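Local atomic coordinates of pngf-ii (Elizabethkingia meningoseptica, PDB entry 4R4X), a protein that probably hydrolyses the bond between asparagine and the innermost sugar of N-linked glycans, releasing the glycans from glycoproteins as a peptide:N-glycosidase. Residues F311-N325 with S463-E475. Residues are numbered along the deposited sequence; the frame is centred on the assembly and turned at random.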
loop_
_atom_site.group_PDB
_atom_site.type_symbol
_atom_site.label_atom_id
_atom_site.label_comp_id
_atom_site.label_asym_id
_atom_site.label_seq_id
_atom_site.Cartn_x
_atom_site.Cartn_y
_atom_site.Cartn_z
ATOM N N PHE A 311 -7.461 -24.498 7.674
ATOM C CA PHE A 311 -7.009 -25.522 8.577
ATOM C C PHE A 311 -6.858 -25.102 10.056
ATOM O O PHE A 311 -6.425 -25.912 10.855
ATOM C CB PHE A 311 -5.680 -26.082 8.047
ATOM C CG PHE A 311 -5.838 -26.870 6.782
ATOM C CD1 PHE A 311 -5.879 -26.246 5.558
ATOM C CD2 PHE A 311 -5.976 -28.254 6.825
ATOM C CE1 PHE A 311 -6.053 -26.980 4.386
ATOM C CE2 PHE A 311 -6.148 -29.001 5.664
ATOM C CZ PHE A 311 -6.181 -28.356 4.435
ATOM N N ASN A 312 -7.205 -23.874 10.426
ATOM C CA ASN A 312 -6.930 -23.361 11.781
ATOM C C ASN A 312 -7.586 -24.182 12.888
ATOM O O ASN A 312 -6.940 -24.507 13.881
ATOM C CB ASN A 312 -7.379 -21.916 11.944
ATOM C CG ASN A 312 -6.510 -20.933 11.172
ATOM O OD1 ASN A 312 -5.703 -21.324 10.353
ATOM N ND2 ASN A 312 -6.699 -19.666 11.429
ATOM N N GLU A 313 -8.866 -24.487 12.728
ATOM C CA GLU A 313 -9.589 -25.274 13.754
ATOM C C GLU A 313 -9.264 -26.762 13.655
ATOM O O GLU A 313 -9.442 -27.495 14.624
ATOM C CB GLU A 313 -11.107 -25.029 13.694
ATOM C CG GLU A 313 -11.504 -23.566 13.858
ATOM C CD GLU A 313 -12.995 -23.337 14.128
ATOM O OE1 GLU A 313 -13.321 -22.268 14.692
ATOM O OE2 GLU A 313 -13.841 -24.209 13.804
ATOM N N LYS A 314 -8.769 -27.204 12.505
ATOM C CA LYS A 314 -8.461 -28.619 12.270
ATOM C C LYS A 314 -7.147 -29.078 12.863
ATOM O O LYS A 314 -6.961 -30.262 13.105
ATOM C CB LYS A 314 -8.348 -28.920 10.771
ATOM C CG LYS A 314 -9.524 -28.472 9.930
ATOM C CD LYS A 314 -9.740 -29.446 8.785
ATOM C CE LYS A 314 -10.286 -28.760 7.554
ATOM N NZ LYS A 314 -11.417 -27.851 7.883
ATOM N N ILE A 315 -6.212 -28.153 13.016
ATOM C CA ILE A 315 -4.880 -28.473 13.465
ATOM C C ILE A 315 -4.692 -27.725 14.766
ATOM O O ILE A 315 -4.599 -26.507 14.774
ATOM C CB ILE A 315 -3.835 -28.063 12.411
ATOM C CG1 ILE A 315 -4.091 -28.843 11.128
ATOM C CG2 ILE A 315 -2.416 -28.340 12.894
ATOM C CD1 ILE A 315 -3.119 -28.533 10.028
ATOM N N GLN A 316 -4.698 -28.462 15.872
ATOM C CA GLN A 316 -4.546 -27.865 17.183
ATOM C C GLN A 316 -3.204 -28.275 17.728
ATOM O O GLN A 316 -2.932 -29.459 17.907
ATOM C CB GLN A 316 -5.655 -28.345 18.127
ATOM C CG GLN A 316 -7.075 -28.151 17.612
ATOM C CD GLN A 316 -8.086 -28.806 18.541
ATOM O OE1 GLN A 316 -8.503 -29.945 18.329
ATOM N NE2 GLN A 316 -8.447 -28.106 19.598
ATOM N N LEU A 317 -2.348 -27.297 17.972
ATOM C CA LEU A 317 -1.051 -27.545 18.578
ATOM C C LEU A 317 -0.942 -26.631 19.782
ATOM O O LEU A 317 -1.217 -25.437 19.666
ATOM C CB LEU A 317 0.092 -27.285 17.585
ATOM C CG LEU A 317 0.206 -28.196 16.343
ATOM C CD1 LEU A 317 1.198 -27.643 15.326
ATOM C CD2 LEU A 317 0.604 -29.608 16.714
ATOM N N LYS A 318 -0.547 -27.171 20.932
ATOM C CA LYS A 318 -0.478 -26.366 22.174
ATOM C C LYS A 318 0.365 -25.117 21.971
ATOM O O LYS A 318 1.485 -25.202 21.471
ATOM C CB LYS A 318 0.111 -27.151 23.350
ATOM C CG LYS A 318 0.016 -26.416 24.676
ATOM C CD LYS A 318 0.465 -27.270 25.851
ATOM C CE LYS A 318 0.361 -26.511 27.167
ATOM N NZ LYS A 318 0.903 -27.384 28.258
ATOM N N GLY A 319 -0.185 -23.975 22.374
ATOM C CA GLY A 319 0.523 -22.687 22.374
ATOM C C GLY A 319 0.589 -21.994 21.024
ATOM O O GLY A 319 1.275 -20.981 20.884
ATOM N N LYS A 320 -0.090 -22.549 20.023
ATOM C CA LYS A 320 -0.043 -21.983 18.667
ATOM C C LYS A 320 -1.422 -21.476 18.287
ATOM O O LYS A 320 -2.313 -22.254 18.052
ATOM C CB LYS A 320 0.524 -22.981 17.658
ATOM C CG LYS A 320 2.046 -23.023 17.765
ATOM C CD LYS A 320 2.714 -23.963 16.819
ATOM C CE LYS A 320 4.222 -23.834 16.965
ATOM N NZ LYS A 320 4.702 -24.457 18.221
ATOM N N ASN A 321 -1.588 -20.161 18.289
ATOM C CA ASN A 321 -2.866 -19.545 17.925
ATOM C C ASN A 321 -2.690 -18.964 16.535
ATOM O O ASN A 321 -1.975 -17.993 16.348
ATOM C CB ASN A 321 -3.264 -18.473 18.928
ATOM C CG ASN A 321 -3.480 -19.032 20.324
ATOM O OD1 ASN A 321 -4.210 -20.003 20.518
ATOM N ND2 ASN A 321 -2.848 -18.411 21.311
ATOM N N TRP A 322 -3.304 -19.620 15.559
ATOM C CA TRP A 322 -3.026 -19.340 14.156
ATOM C C TRP A 322 -3.648 -18.030 13.763
ATOM O O TRP A 322 -4.704 -17.639 14.274
ATOM C CB TRP A 322 -3.571 -20.458 13.242
ATOM C CG TRP A 322 -3.173 -21.851 13.664
ATOM C CD1 TRP A 322 -4.007 -22.835 14.112
ATOM C CD2 TRP A 322 -1.840 -22.419 13.687
ATOM N NE1 TRP A 322 -3.289 -23.972 14.389
ATOM C CE2 TRP A 322 -1.961 -23.741 14.153
ATOM C CE3 TRP A 322 -0.573 -21.947 13.334
ATOM C CZ2 TRP A 322 -0.867 -24.591 14.290
ATOM C CZ3 TRP A 322 0.516 -22.791 13.478
ATOM C CH2 TRP A 322 0.361 -24.097 13.943
ATOM N N HIS A 323 -2.986 -17.345 12.845
ATOM C CA HIS A 323 -3.569 -16.153 12.264
ATOM C C HIS A 323 -4.654 -16.531 11.272
ATOM O O HIS A 323 -4.714 -17.668 10.811
ATOM C CB HIS A 323 -2.505 -15.321 11.558
ATOM C CG HIS A 323 -1.443 -14.829 12.467
ATOM N ND1 HIS A 323 -1.725 -14.189 13.656
ATOM C CD2 HIS A 323 -0.096 -14.900 12.381
ATOM C CE1 HIS A 323 -0.586 -13.867 14.250
ATOM N NE2 HIS A 323 0.413 -14.267 13.483
ATOM N N ASN A 324 -5.500 -15.563 10.954
ATOM C CA ASN A 324 -6.684 -15.797 10.102
ATOM C C ASN A 324 -6.470 -15.656 8.613
ATOM O O ASN A 324 -7.157 -16.309 7.807
ATOM C CB ASN A 324 -7.820 -14.876 10.569
ATOM C CG ASN A 324 -8.315 -15.263 11.961
ATOM O OD1 ASN A 324 -8.347 -16.439 12.293
ATOM N ND2 ASN A 324 -8.679 -14.290 12.770
ATOM N N ASN A 325 -5.543 -14.785 8.237
ATOM C CA ASN A 325 -5.209 -14.585 6.828
ATOM C C ASN A 325 -3.823 -13.925 6.715
ATOM O O ASN A 325 -3.242 -13.516 7.725
ATOM C CB ASN A 325 -6.291 -13.747 6.134
ATOM C CG ASN A 325 -6.452 -12.379 6.762
ATOM O OD1 ASN A 325 -5.551 -11.563 6.717
ATOM N ND2 ASN A 325 -7.604 -12.135 7.369
ATOM N N SER A 463 10.068 -17.229 11.952
ATOM C CA SER A 463 9.261 -16.098 12.441
ATOM C C SER A 463 7.766 -16.146 12.084
ATOM O O SER A 463 6.980 -15.531 12.775
ATOM C CB SER A 463 9.833 -14.755 11.932
ATOM O OG SER A 463 11.206 -14.623 12.262
ATOM N N TYR A 464 7.392 -16.863 11.018
ATOM C CA TYR A 464 6.060 -16.765 10.419
ATOM C C TYR A 464 5.240 -18.022 10.724
ATOM O O TYR A 464 4.224 -18.302 10.073
ATOM C CB TYR A 464 6.160 -16.484 8.896
ATOM C CG TYR A 464 7.162 -15.372 8.659
ATOM C CD1 TYR A 464 6.901 -14.074 9.050
ATOM C CD2 TYR A 464 8.403 -15.660 8.159
ATOM C CE1 TYR A 464 7.870 -13.077 8.929
ATOM C CE2 TYR A 464 9.376 -14.688 8.025
ATOM C CZ TYR A 464 9.119 -13.405 8.401
ATOM O OH TYR A 464 10.148 -12.474 8.256
ATOM N N ARG A 465 5.682 -18.748 11.743
ATOM C CA ARG A 465 5.081 -20.041 12.109
ATOM C C ARG A 465 3.557 -19.990 12.279
ATOM O O ARG A 465 2.858 -20.919 11.853
ATOM C CB ARG A 465 5.755 -20.565 13.384
ATOM C CG ARG A 465 5.275 -21.924 13.835
ATOM C CD ARG A 465 5.783 -23.023 12.923
ATOM N NE ARG A 465 5.237 -24.330 13.277
ATOM C CZ ARG A 465 4.101 -24.846 12.815
ATOM N NH1 ARG A 465 3.320 -24.171 11.982
ATOM N NH2 ARG A 465 3.741 -26.060 13.219
ATOM N N LEU A 466 3.042 -18.906 12.854
ATOM C CA LEU A 466 1.622 -18.810 13.196
ATOM C C LEU A 466 0.719 -18.544 11.979
ATOM O O LEU A 466 -0.517 -18.575 12.084
ATOM C CB LEU A 466 1.396 -17.743 14.271
ATOM C CG LEU A 466 2.005 -18.018 15.649
ATOM C CD1 LEU A 466 1.718 -16.873 16.620
ATOM C CD2 LEU A 466 1.536 -19.352 16.215
ATOM N N PHE A 467 1.336 -18.266 10.837
ATOM C CA PHE A 467 0.597 -18.190 9.570
ATOM C C PHE A 467 0.429 -19.573 8.924
ATOM O O PHE A 467 -0.259 -19.687 7.917
ATOM C CB PHE A 467 1.288 -17.251 8.573
ATOM C CG PHE A 467 1.331 -15.815 9.012
ATOM C CD1 PHE A 467 0.280 -14.937 8.709
ATOM C CD2 PHE A 467 2.408 -15.328 9.749
ATOM C CE1 PHE A 467 0.311 -13.624 9.122
ATOM C CE2 PHE A 467 2.445 -14.008 10.162
ATOM C CZ PHE A 467 1.404 -13.133 9.819
ATOM N N ASN A 468 1.041 -20.618 9.510
ATOM C CA ASN A 468 1.268 -21.880 8.791
ATOM C C ASN A 468 0.707 -23.120 9.507
ATOM O O ASN A 468 1.450 -24.059 9.802
ATOM C CB ASN A 468 2.782 -22.086 8.550
ATOM C CG ASN A 468 3.341 -21.202 7.424
ATOM O OD1 ASN A 468 3.215 -21.520 6.241
ATOM N ND2 ASN A 468 3.963 -20.114 7.789
ATOM N N PRO A 469 -0.608 -23.153 9.752
ATOM C CA PRO A 469 -1.150 -24.294 10.486
ATOM C C PRO A 469 -0.897 -25.686 9.882
ATOM O O PRO A 469 -0.656 -26.627 10.635
ATOM C CB PRO A 469 -2.651 -23.976 10.572
ATOM C CG PRO A 469 -2.924 -23.054 9.426
ATOM C CD PRO A 469 -1.667 -22.225 9.318
ATOM N N ALA A 470 -0.941 -25.814 8.554
ATOM C CA ALA A 470 -0.799 -27.103 7.891
ATOM C C ALA A 470 0.659 -27.448 7.533
ATOM O O ALA A 470 0.900 -28.408 6.820
ATOM C CB ALA A 470 -1.679 -27.151 6.652
ATOM N N SER A 471 1.638 -26.705 8.043
ATOM C CA SER A 471 3.058 -27.015 7.757
ATOM C C SER A 471 3.401 -28.384 8.334
ATOM O O SER A 471 3.039 -28.687 9.460
ATOM C CB SER A 471 3.996 -25.980 8.338
ATOM O OG SER A 471 5.379 -26.390 8.216
ATOM N N GLY A 472 4.103 -29.206 7.569
ATOM C CA GLY A 472 4.445 -30.553 8.048
ATOM C C GLY A 472 5.437 -30.452 9.188
ATOM O O GLY A 472 6.300 -29.574 9.186
ATOM N N ASN A 473 5.329 -31.350 10.159
ATOM C CA ASN A 473 6.190 -31.305 11.343
ATOM C C ASN A 473 7.092 -32.528 11.358
ATOM O O ASN A 473 6.612 -33.650 11.254
ATOM C CB ASN A 473 5.320 -31.188 12.598
ATOM C CG ASN A 473 4.472 -29.922 12.592
ATOM O OD1 ASN A 473 3.226 -29.954 12.721
ATOM N ND2 ASN A 473 5.133 -28.808 12.432
ATOM N N PHE A 474 8.400 -32.304 11.448
ATOM C CA PHE A 474 9.379 -33.373 11.212
ATOM C C PHE A 474 9.894 -33.972 12.505
ATOM O O PHE A 474 9.721 -33.411 13.575
ATOM C CB PHE A 474 10.525 -32.865 10.319
ATOM C CG PHE A 474 10.045 -32.326 8.992
ATOM C CD1 PHE A 474 9.218 -33.101 8.175
ATOM C CD2 PHE A 474 10.345 -31.035 8.591
ATOM C CE1 PHE A 474 8.729 -32.591 6.964
ATOM C CE2 PHE A 474 9.874 -30.532 7.381
ATOM C CZ PHE A 474 9.079 -31.307 6.563
ATOM N N GLU A 475 10.575 -35.106 12.378
ATOM C CA GLU A 475 11.059 -35.846 13.542
ATOM C C GLU A 475 12.168 -35.117 14.281
ATOM O O GLU A 475 12.452 -35.464 15.419
ATOM C CB GLU A 475 11.532 -37.249 13.123
ATOM C CG GLU A 475 10.405 -38.156 12.676
ATOM C CD GLU A 475 10.784 -39.619 12.738
ATOM O OE1 GLU A 475 11.996 -39.929 12.621
ATOM O OE2 GLU A 475 9.864 -40.455 12.901
#
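Pro469 presents the edge formed by its CA and CB to one face of the Trp322 indole: its CA sits 3.5 Å from the centroid of the six-membered ring of Trp322, only 2° off the ring normal, which defines a CH-pi contact. Pro469 CB covers the same face, 3.6 Å from Trp322 CD2. Indole rotation is fixed from the edge, since Trp322 NE1 donates to Ile315 O (2.9 Å) nearly within the ring plane. At the far rim of the indole, Trp322 CZ3 approaches Arg465 O and the guanidinium, whose plane is inclined to the ring. The arginine chain reaches there through its bend at chi2 (72°), and NH1 makes a weak bond back to Asn468 O, while Lys320 CD lies over one guanidinium face, toward its rim.

One backbone hydrogen bond joins the loops, His323 N to Leu466 O at 2.9 Å and close to linear. Beside it the imidazole directs its edge at the face of Phe467, with His323 CD2 3.5 Å from Phe467 CZ and the ring planes inclined at 51°. Asn312 ND2 ties back to His323 O, and Asn312 OD1, which also accepts from Gly309 N, rests on Pro469 CG. Ile315 CD1 packs 3.9 Å from Ala470 CB, whose methyl also lies over one face of the Phe311 ring, toward its rim.

Asn468, bonded through OD1 to Phe306 N, anchors the type I turn Asn468-Ser471 that presents Pro469. The arrangement is proline-aromatic packing between two surface loops, one from each of the N- and C-terminal beta domains, paired as in the PNGase F family.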